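Local coordinates for HD domain-containing protein (Aquifex aeolicus, PDB 2HEK), which is of unknown function but binds zinc and GDP and, as an HD-domain protein, may act as a dGTPase, at residues A[177-182]-A[206-211]. Sequence-based numbering, arbitrary orientation.
Sequences YGFFDY and LENFLI. With GOL (glycerol), chain X.
N208 meets F179 through its side-chain amide, which bonds the carbonyl O directly and reaches the backbone N only by way of a glycerol. ND2 of N208 donates to the carbonyl O of F179 over 3.0 Å, slightly bent at 154°, and reaches that oxygen from a position tilted out of the carbonyl plane. The other branch, OD1, accepts from O1 (2.8 Å) and O2 (2.9 Å) of the glycerol, probably taken up from the crystallisation liquor. F179 N in turn donates to glycerol O1 over 2.7 Å. The first torsion of N208 (chi1 174°, CG opposite the backbone N) carries the amide toward the loop, and ND2 also lies at the edge of the F179 ring, 3.5 Å from CD2. An asparagine amide, with one donor and one acceptor branch, can thus serve two partners at once.

Here the loop following helix 160-173, which carries the zinc ligand D161 of the HD domain, is joined to helix 203-221; the glycerol also bonds S212 OG and Y177 O of the second subunit, whose Y177 packs on N208.

One residue further along the helix, F209 turns its ring edge onto a face of Y182, a T-shaped pair with planes 78° apart and centroids separated by 5.0 Å. CD1 of F209 sits toward the rim of that face, 3.6 Å from Y182 CE2, while the F180 carbonyl O lies over the centre of the opposite face. Y182 OH is hydrogen-bonded to S212 OG.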
# COMPACT_ATOMS: atom_id res chain seq x y z
N TYR A 177 -11.56 -4.16 1.95
CA TYR A 177 -12.13 -5.14 1.03
C TYR A 177 -12.17 -4.62 -0.43
O TYR A 177 -11.72 -5.32 -1.34
CB TYR A 177 -13.47 -5.66 1.52
CG TYR A 177 -13.46 -6.29 2.92
CD1 TYR A 177 -14.20 -5.73 3.94
CD2 TYR A 177 -12.69 -7.45 3.22
CE1 TYR A 177 -14.21 -6.28 5.27
CE2 TYR A 177 -12.71 -8.05 4.54
CZ TYR A 177 -13.48 -7.43 5.57
OH TYR A 177 -13.60 -7.93 6.89
N GLY A 178 -12.67 -3.41 -0.66
CA GLY A 178 -12.62 -2.89 -2.05
C GLY A 178 -11.19 -2.51 -2.48
O GLY A 178 -10.28 -2.40 -1.63
N PHE A 179 -10.98 -2.32 -3.79
CA PHE A 179 -9.83 -1.56 -4.27
C PHE A 179 -10.35 -0.16 -4.63
O PHE A 179 -11.17 -0.02 -5.48
CB PHE A 179 -9.14 -2.24 -5.49
CG PHE A 179 -7.94 -1.48 -6.02
CD1 PHE A 179 -6.81 -1.25 -5.22
CD2 PHE A 179 -7.92 -0.99 -7.33
CE1 PHE A 179 -5.68 -0.53 -5.71
CE2 PHE A 179 -6.79 -0.26 -7.83
CZ PHE A 179 -5.67 -0.04 -7.02
N PHE A 180 -9.82 0.88 -4.02
CA PHE A 180 -10.41 2.20 -4.18
C PHE A 180 -9.60 3.30 -4.95
O PHE A 180 -9.86 4.52 -4.78
CB PHE A 180 -10.85 2.68 -2.80
CG PHE A 180 -11.87 1.76 -2.11
CD1 PHE A 180 -11.46 0.65 -1.34
CD2 PHE A 180 -13.22 2.00 -2.25
CE1 PHE A 180 -12.42 -0.17 -0.67
CE2 PHE A 180 -14.17 1.17 -1.59
CZ PHE A 180 -13.78 0.09 -0.81
N ASP A 181 -8.66 2.89 -5.80
CA ASP A 181 -7.82 3.82 -6.52
C ASP A 181 -8.35 3.85 -7.95
O ASP A 181 -8.16 2.90 -8.73
CB ASP A 181 -6.34 3.40 -6.45
CG ASP A 181 -5.40 4.29 -7.31
OD1 ASP A 181 -5.84 4.99 -8.26
OD2 ASP A 181 -4.17 4.25 -7.04
N TYR A 182 -9.02 4.96 -8.29
CA TYR A 182 -9.72 5.07 -9.57
C TYR A 182 -8.92 5.82 -10.67
O TYR A 182 -9.47 6.27 -11.62
CB TYR A 182 -11.15 5.60 -9.36
CG TYR A 182 -11.98 4.93 -8.23
CD1 TYR A 182 -12.57 5.73 -7.24
CD2 TYR A 182 -12.12 3.54 -8.12
CE1 TYR A 182 -13.29 5.16 -6.18
CE2 TYR A 182 -12.85 2.96 -7.04
CZ TYR A 182 -13.43 3.80 -6.10
OH TYR A 182 -14.19 3.31 -5.04
N LEU A 206 -14.20 -0.64 -14.30
CA LEU A 206 -15.62 -0.34 -13.96
C LEU A 206 -16.21 -1.41 -13.03
O LEU A 206 -16.88 -1.09 -12.05
CB LEU A 206 -16.48 -0.23 -15.24
CG LEU A 206 -18.00 -0.06 -15.05
CD1 LEU A 206 -18.37 1.23 -14.31
CD2 LEU A 206 -18.75 -0.18 -16.41
N GLU A 207 -15.99 -2.69 -13.36
CA GLU A 207 -16.34 -3.79 -12.47
C GLU A 207 -15.77 -3.55 -11.07
O GLU A 207 -16.48 -3.70 -10.08
CB GLU A 207 -15.80 -5.13 -13.06
CG GLU A 207 -16.63 -5.58 -14.29
CD GLU A 207 -16.14 -6.85 -14.97
OE1 GLU A 207 -14.99 -7.28 -14.70
OE2 GLU A 207 -16.91 -7.40 -15.79
N ASN A 208 -14.49 -3.21 -10.97
CA ASN A 208 -13.88 -3.00 -9.66
C ASN A 208 -14.58 -1.86 -8.91
O ASN A 208 -14.83 -1.94 -7.71
CB ASN A 208 -12.38 -2.67 -9.80
CG ASN A 208 -11.77 -2.32 -8.47
OD1 ASN A 208 -11.75 -3.13 -7.58
ND2 ASN A 208 -11.33 -1.08 -8.31
N PHE A 209 -14.86 -0.78 -9.62
CA PHE A 209 -15.54 0.38 -9.02
C PHE A 209 -16.90 -0.00 -8.43
O PHE A 209 -17.20 0.33 -7.28
CB PHE A 209 -15.66 1.49 -10.08
CG PHE A 209 -16.46 2.66 -9.62
CD1 PHE A 209 -15.91 3.58 -8.73
CD2 PHE A 209 -17.79 2.80 -10.00
CE1 PHE A 209 -16.68 4.68 -8.25
CE2 PHE A 209 -18.58 3.90 -9.54
CZ PHE A 209 -18.00 4.84 -8.66
N LEU A 210 -17.72 -0.73 -9.19
CA LEU A 210 -19.04 -1.16 -8.71
C LEU A 210 -18.97 -2.12 -7.52
O LEU A 210 -19.80 -2.04 -6.62
CB LEU A 210 -19.88 -1.79 -9.85
CG LEU A 210 -20.10 -0.83 -11.03
CD1 LEU A 210 -20.56 -1.63 -12.24
CD2 LEU A 210 -21.13 0.29 -10.65
N ILE A 211 -17.98 -3.03 -7.52
CA ILE A 211 -17.76 -3.95 -6.39
C ILE A 211 -17.29 -3.18 -5.16
O ILE A 211 -17.75 -3.42 -4.01
CB ILE A 211 -16.69 -5.02 -6.68
CG1 ILE A 211 -17.11 -5.93 -7.84
CG2 ILE A 211 -16.46 -5.85 -5.42
CD1 ILE A 211 -18.44 -6.60 -7.69
C1 GOL X . -12.62 -5.36 -4.70
O1 GOL X . -12.69 -3.98 -5.05
C2 GOL X . -11.28 -5.93 -5.14
O2 GOL X . -11.08 -5.72 -6.52
C3 GOL X . -11.14 -7.42 -4.86
O3 GOL X . -9.75 -7.73 -4.71